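Putative uncharacterized protein (Ustilago maydis, PDB 4GNX) probably serves as the smallest, OB-fold subunit of replication protein A, the heterotrimer that binds single-stranded DNA. Local coordinates at residues K3-I8 against G18-I23; V45-T50 against F74-I79. All blocks are in the same frame, centred on the assembly; numbering follows the deposited sequence.

Interaction 1 (K3-I8 against G18-I23); sequences KPTPLI and GQTVRI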
loop_
_atom_site.group_PDB
_atom_site.type_symbol
_atom_site.label_atom_id
_atom_site.label_comp_id
_atom_site.label_asym_id
_atom_site.label_seq_id
_atom_site.Cartn_x
_atom_site.Cartn_y
_atom_site.Cartn_z
ATOM N N LYS A 3 28.100 -14.818 -3.114
ATOM C CA LYS A 3 27.610 -14.209 -4.330
ATOM C C LYS A 3 26.104 -14.133 -4.258
ATOM O O LYS A 3 25.451 -15.106 -3.885
ATOM C CB LYS A 3 27.986 -15.058 -5.544
ATOM C CG LYS A 3 29.087 -14.479 -6.411
ATOM C CD LYS A 3 28.812 -14.719 -7.890
ATOM C CE LYS A 3 28.728 -16.201 -8.219
ATOM N NZ LYS A 3 28.191 -16.456 -9.583
ATOM N N PRO A 4 25.544 -12.979 -4.620
ATOM C CA PRO A 4 24.107 -12.885 -4.762
ATOM C C PRO A 4 23.595 -14.002 -5.647
ATOM O O PRO A 4 24.288 -14.417 -6.570
ATOM C CB PRO A 4 23.922 -11.527 -5.438
ATOM C CG PRO A 4 25.034 -10.708 -4.865
ATOM C CD PRO A 4 26.196 -11.658 -4.718
ATOM N N THR A 5 22.397 -14.492 -5.333
ATOM C CA THR A 5 21.720 -15.487 -6.137
ATOM C C THR A 5 20.438 -14.905 -6.746
ATOM O O THR A 5 19.388 -14.966 -6.124
ATOM C CB THR A 5 21.440 -16.742 -5.293
ATOM O OG1 THR A 5 22.674 -17.425 -5.088
ATOM C CG2 THR A 5 20.509 -17.700 -6.007
ATOM N N PRO A 6 20.520 -14.338 -7.971
ATOM C CA PRO A 6 19.354 -13.751 -8.642
ATOM C C PRO A 6 18.069 -14.581 -8.552
ATOM O O PRO A 6 18.109 -15.812 -8.700
ATOM C CB PRO A 6 19.806 -13.641 -10.120
ATOM C CG PRO A 6 21.086 -14.386 -10.209
ATOM C CD PRO A 6 21.702 -14.296 -8.847
ATOM N N LEU A 7 16.947 -13.896 -8.329
ATOM C CA LEU A 7 15.607 -14.495 -8.431
ATOM C C LEU A 7 15.209 -14.351 -9.855
ATOM O O LEU A 7 15.042 -13.229 -10.333
ATOM C CB LEU A 7 14.602 -13.719 -7.584
ATOM C CG LEU A 7 13.286 -14.396 -7.243
ATOM C CD1 LEU A 7 13.501 -15.663 -6.417
ATOM C CD2 LEU A 7 12.388 -13.409 -6.518
ATOM N N ILE A 8 15.054 -15.460 -10.558
ATOM C CA ILE A 8 14.831 -15.346 -11.988
ATOM C C ILE A 8 13.600 -16.117 -12.466
ATOM O O ILE A 8 13.029 -16.920 -11.726
ATOM C CB ILE A 8 16.119 -15.697 -12.796
ATOM C CG1 ILE A 8 16.363 -17.200 -12.812
ATOM C CG2 ILE A 8 17.329 -14.936 -12.253
ATOM C CD1 ILE A 8 16.960 -17.678 -14.106
ATOM N N GLY A 18 26.006 -21.510 -16.148
ATOM C CA GLY A 18 27.064 -21.834 -15.199
ATOM C C GLY A 18 26.967 -21.145 -13.846
ATOM O O GLY A 18 27.875 -21.243 -13.028
ATOM N N GLN A 19 25.871 -20.452 -13.595
ATOM C CA GLN A 19 25.733 -19.707 -12.353
ATOM C C GLN A 19 24.581 -20.225 -11.519
ATOM O O GLN A 19 23.653 -20.862 -12.026
ATOM C CB GLN A 19 25.515 -18.229 -12.627
ATOM C CG GLN A 19 26.539 -17.587 -13.529
ATOM C CD GLN A 19 27.630 -16.945 -12.732
ATOM O OE1 GLN A 19 28.624 -17.596 -12.366
ATOM N NE2 GLN A 19 27.468 -15.652 -12.459
ATOM N N THR A 20 24.656 -19.942 -10.230
ATOM C CA THR A 20 23.671 -20.423 -9.298
ATOM C C THR A 20 22.541 -19.443 -9.253
ATOM O O THR A 20 22.756 -18.278 -8.944
ATOM C CB THR A 20 24.276 -20.547 -7.908
ATOM O OG1 THR A 20 25.239 -21.603 -7.934
ATOM C CG2 THR A 20 23.205 -20.883 -6.909
ATOM N N VAL A 21 21.343 -19.901 -9.575
ATOM C CA VAL A 21 20.195 -19.026 -9.488
ATOM C C VAL A 21 19.158 -19.513 -8.475
ATOM O O VAL A 21 19.318 -20.565 -7.824
ATOM C CB VAL A 21 19.517 -18.857 -10.850
ATOM C CG1 VAL A 21 20.484 -18.264 -11.869
ATOM C CG2 VAL A 21 18.937 -20.182 -11.312
ATOM N N ARG A 22 18.085 -18.744 -8.360
ATOM C CA ARG A 22 16.977 -19.099 -7.508
ATOM C C ARG A 22 15.727 -18.922 -8.334
ATOM O O ARG A 22 15.582 -17.914 -9.012
ATOM C CB ARG A 22 16.962 -18.173 -6.315
ATOM C CG ARG A 22 15.957 -18.551 -5.254
ATOM C CD ARG A 22 16.397 -18.001 -3.896
ATOM N NE ARG A 22 17.461 -18.821 -3.319
ATOM C CZ ARG A 22 18.190 -18.469 -2.272
ATOM N NH1 ARG A 22 17.968 -17.310 -1.684
ATOM N NH2 ARG A 22 19.148 -19.271 -1.815
ATOM N N ILE A 23 14.830 -19.899 -8.307
ATOM C CA ILE A 23 13.627 -19.846 -9.154
ATOM C C ILE A 23 12.420 -20.499 -8.472
ATOM O O ILE A 23 12.564 -21.535 -7.796
ATOM C CB ILE A 23 13.890 -20.412 -10.575
ATOM C CG1 ILE A 23 12.610 -20.473 -11.382
ATOM C CG2 ILE A 23 14.420 -21.823 -10.524
ATOM C CD1 ILE A 23 12.816 -20.305 -12.874
#
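In Arg22 the first torsion sets CG anti to the backbone N (chi1 -173°) and a bend at chi3 (-78°) turns the guanidinium so that one face receives a methyl group of Thr5. That methyl, CG2, is itself anti to its own backbone N; it sits over the rim of the guanidinium and also packs 3.6 Å from CB of Arg22. Beneath these side chains the backbones are joined by one parallel bridge, Leu7 with Arg22, in which the N and O of Arg22 bond to the residues flanking Leu7. Arg22 N gives a hydrogen bond to Pro6 O at 3.0 Å, and Ile8 N gives a straighter one (165°) to Arg22 O at 2.9 Å. Leu7 CD1 meets Arg22 CG at 4.0 Å, while Ile8 CG1 crosses Val21 CB at 4.1 Å. Nearer the N terminus, Lys3 NZ makes a weak hydrogen bond to Gln19 OE1. The charge of Arg22 is met by a salt bridge from NH1 to Glu60 of a neighbouring subunit, while NE is hydrogen-bonded to Thr64. The chain start is thus a short parallel addition to the OB barrel's first strand, 20-31, which at this level also pairs with strand 60-68, while Leu7 rests on Val99 and Val100 of helix 93-104.

Interaction 2 (V45-T50 against F74-I79); sequences VEIAMT and FQANQI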
loop_
_atom_site.group_PDB
_atom_site.type_symbol
_atom_site.label_atom_id
_atom_site.label_comp_id
_atom_site.label_asym_id
_atom_site.label_seq_id
_atom_site.Cartn_x
_atom_site.Cartn_y
_atom_site.Cartn_z
ATOM N N VAL A 45 10.418 -25.271 -17.040
ATOM C CA VAL A 45 11.850 -25.432 -16.743
ATOM C C VAL A 45 12.091 -26.846 -16.220
ATOM O O VAL A 45 11.359 -27.319 -15.336
ATOM C CB VAL A 45 12.349 -24.426 -15.671
ATOM C CG1 VAL A 45 13.808 -24.671 -15.324
ATOM C CG2 VAL A 45 12.216 -23.003 -16.156
ATOM N N GLU A 46 13.125 -27.506 -16.752
ATOM C CA GLU A 46 13.458 -28.876 -16.370
ATOM C C GLU A 46 14.486 -28.823 -15.243
ATOM O O GLU A 46 15.557 -28.245 -15.416
ATOM C CB GLU A 46 14.038 -29.596 -17.576
ATOM C CG GLU A 46 13.313 -30.863 -18.000
ATOM C CD GLU A 46 13.823 -31.406 -19.338
ATOM O OE1 GLU A 46 15.042 -31.309 -19.610
ATOM O OE2 GLU A 46 13.009 -31.937 -20.129
ATOM N N ILE A 47 14.167 -29.396 -14.083
ATOM C CA ILE A 47 15.108 -29.385 -12.950
ATOM C C ILE A 47 15.571 -30.798 -12.576
ATOM O O ILE A 47 14.760 -31.702 -12.401
ATOM C CB ILE A 47 14.503 -28.723 -11.694
ATOM C CG1 ILE A 47 13.620 -27.522 -12.065
ATOM C CG2 ILE A 47 15.607 -28.354 -10.703
ATOM C CD1 ILE A 47 14.095 -26.193 -11.515
ATOM N N ALA A 48 16.881 -30.978 -12.469
ATOM C CA ALA A 48 17.458 -32.251 -12.078
ATOM C C ALA A 48 17.573 -32.230 -10.573
ATOM O O ALA A 48 18.272 -31.393 -9.995
ATOM C CB ALA A 48 18.814 -32.471 -12.733
ATOM N N MET A 49 16.868 -33.159 -9.945
ATOM C CA MET A 49 16.676 -33.166 -8.515
ATOM C C MET A 49 17.677 -34.065 -7.776
ATOM O O MET A 49 18.086 -35.117 -8.282
ATOM C CB MET A 49 15.236 -33.608 -8.240
ATOM C CG MET A 49 14.552 -32.930 -7.060
ATOM S SD MET A 49 14.545 -31.122 -7.064
ATOM C CE MET A 49 14.050 -30.822 -8.762
ATOM N N THR A 50 18.070 -33.617 -6.582
ATOM C CA THR A 50 18.825 -34.411 -5.608
ATOM C C THR A 50 18.076 -35.711 -5.262
ATOM O O THR A 50 16.844 -35.727 -5.215
ATOM C CB THR A 50 19.095 -33.563 -4.332
ATOM O OG1 THR A 50 20.121 -32.617 -4.612
ATOM C CG2 THR A 50 19.568 -34.386 -3.155
ATOM N N PHE A 74 18.939 -27.719 -15.340
ATOM C CA PHE A 74 19.162 -27.245 -13.989
ATOM C C PHE A 74 19.591 -28.238 -12.929
ATOM O O PHE A 74 18.841 -29.162 -12.643
ATOM C CB PHE A 74 17.830 -26.796 -13.543
ATOM C CG PHE A 74 17.835 -25.446 -13.048
ATOM C CD1 PHE A 74 17.364 -24.427 -13.849
ATOM C CD2 PHE A 74 18.327 -25.184 -11.790
ATOM C CE1 PHE A 74 17.355 -23.139 -13.392
ATOM C CE2 PHE A 74 18.331 -23.896 -11.318
ATOM C CZ PHE A 74 17.837 -22.870 -12.120
ATOM N N GLN A 75 20.742 -28.022 -12.294
ATOM C CA GLN A 75 21.195 -28.950 -11.259
ATOM C C GLN A 75 20.793 -28.381 -9.903
ATOM O O GLN A 75 21.431 -27.454 -9.426
ATOM C CB GLN A 75 22.716 -29.256 -11.368
ATOM C CG GLN A 75 23.265 -30.352 -10.433
ATOM C CD GLN A 75 24.479 -31.149 -10.978
ATOM O OE1 GLN A 75 25.198 -30.703 -11.888
ATOM N NE2 GLN A 75 24.709 -32.347 -10.406
ATOM N N ALA A 76 19.734 -28.934 -9.300
ATOM C CA ALA A 76 19.268 -28.483 -7.986
ATOM C C ALA A 76 20.331 -28.658 -6.915
ATOM O O ALA A 76 20.892 -29.733 -6.779
ATOM C CB ALA A 76 17.978 -29.200 -7.575
ATOM N N ASN A 77 20.598 -27.587 -6.168
ATOM C CA ASN A 77 21.441 -27.643 -4.980
ATOM C C ASN A 77 20.520 -27.840 -3.772
ATOM O O ASN A 77 20.606 -28.850 -3.073
ATOM C CB ASN A 77 22.333 -26.385 -4.855
ATOM C CG ASN A 77 23.477 -26.328 -5.907
ATOM O OD1 ASN A 77 24.005 -27.359 -6.358
ATOM N ND2 ASN A 77 23.886 -25.109 -6.274
ATOM N N GLN A 78 19.602 -26.892 -3.563
ATOM C CA GLN A 78 18.646 -26.941 -2.449
ATOM C C GLN A 78 17.235 -26.691 -2.907
ATOM O O GLN A 78 17.007 -26.214 -4.000
ATOM C CB GLN A 78 19.002 -25.953 -1.336
ATOM C CG GLN A 78 19.945 -26.524 -0.283
ATOM C CD GLN A 78 19.333 -27.622 0.617
ATOM O OE1 GLN A 78 19.657 -27.713 1.818
ATOM N NE2 GLN A 78 18.465 -28.476 0.040
ATOM N N ILE A 79 16.270 -27.032 -2.073
ATOM C CA ILE A 79 14.875 -26.882 -2.466
ATOM C C ILE A 79 13.977 -26.520 -1.259
ATOM O O ILE A 79 14.090 -27.123 -0.184
ATOM C CB ILE A 79 14.344 -28.147 -3.211
ATOM C CG1 ILE A 79 15.190 -28.519 -4.460
ATOM C CG2 ILE A 79 12.896 -27.944 -3.609
ATOM C CD1 ILE A 79 16.237 -29.624 -4.277
#
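Strands 45-48 and 74-76 run in roughly the same direction, their axes 4.7 Å apart at closest approach and splayed by 43°, and the backbones meet in a single bridge between Ala48 and Gln75. Ala48 uses both its polar backbone atoms in fairly straight hydrogen bonds: its N gives one to Phe74 O at 2.7 Å, and its O takes one from Ala76 N at 2.9 Å. Such a meeting of the third and fifth strands, parallel in sense, is the closure of the five-stranded OB-fold barrel, and the wide splay fits the brevity of the seam. Inside it, Ile47 and Phe74 point the same way side by side; Ile47 CD1 lies over one ring face toward the rim, 4.1 Å from Phe74 CG. Val45 CG1 approaches the same ring obliquely, 3.9 Å from Phe74 CD1. Ile47 CG2 reaches Ala76 CB at 4.0 Å, and Val63 of strand 60-68 packs against both residues. Met49 starts away from the partner segment, but bends at chi2 and chi3 bring its SD back to Ile79 CD1 at 3.6 Å. Between Ala76 and Ile79 the chain turns a corner at Asn77, where a classic beta bulge sets Asn77 and Gln78 opposite Thr64.

Overall arrangement
From the N terminus, interaction 1 comes first, closing a loop of nine residues that contains neither helix nor strand and laying the chain start beside strand 20-31. The chain then runs through the hairpin of strands 20-31 and 34-39 into strand 44-48. There interaction 2 opens; it closes a longer loop of 23 residues that carries strand 60-68. The two contacts therefore follow in series, neither nested nor crossed. Their centres are about 12 Å apart, yet they meet in the barrel interior, where the Phe74 ring packs against Val21 and Ile23. Strand 60-68, paired with both 20-31 and 73-81, joins the barrel seam to the N-terminal edge.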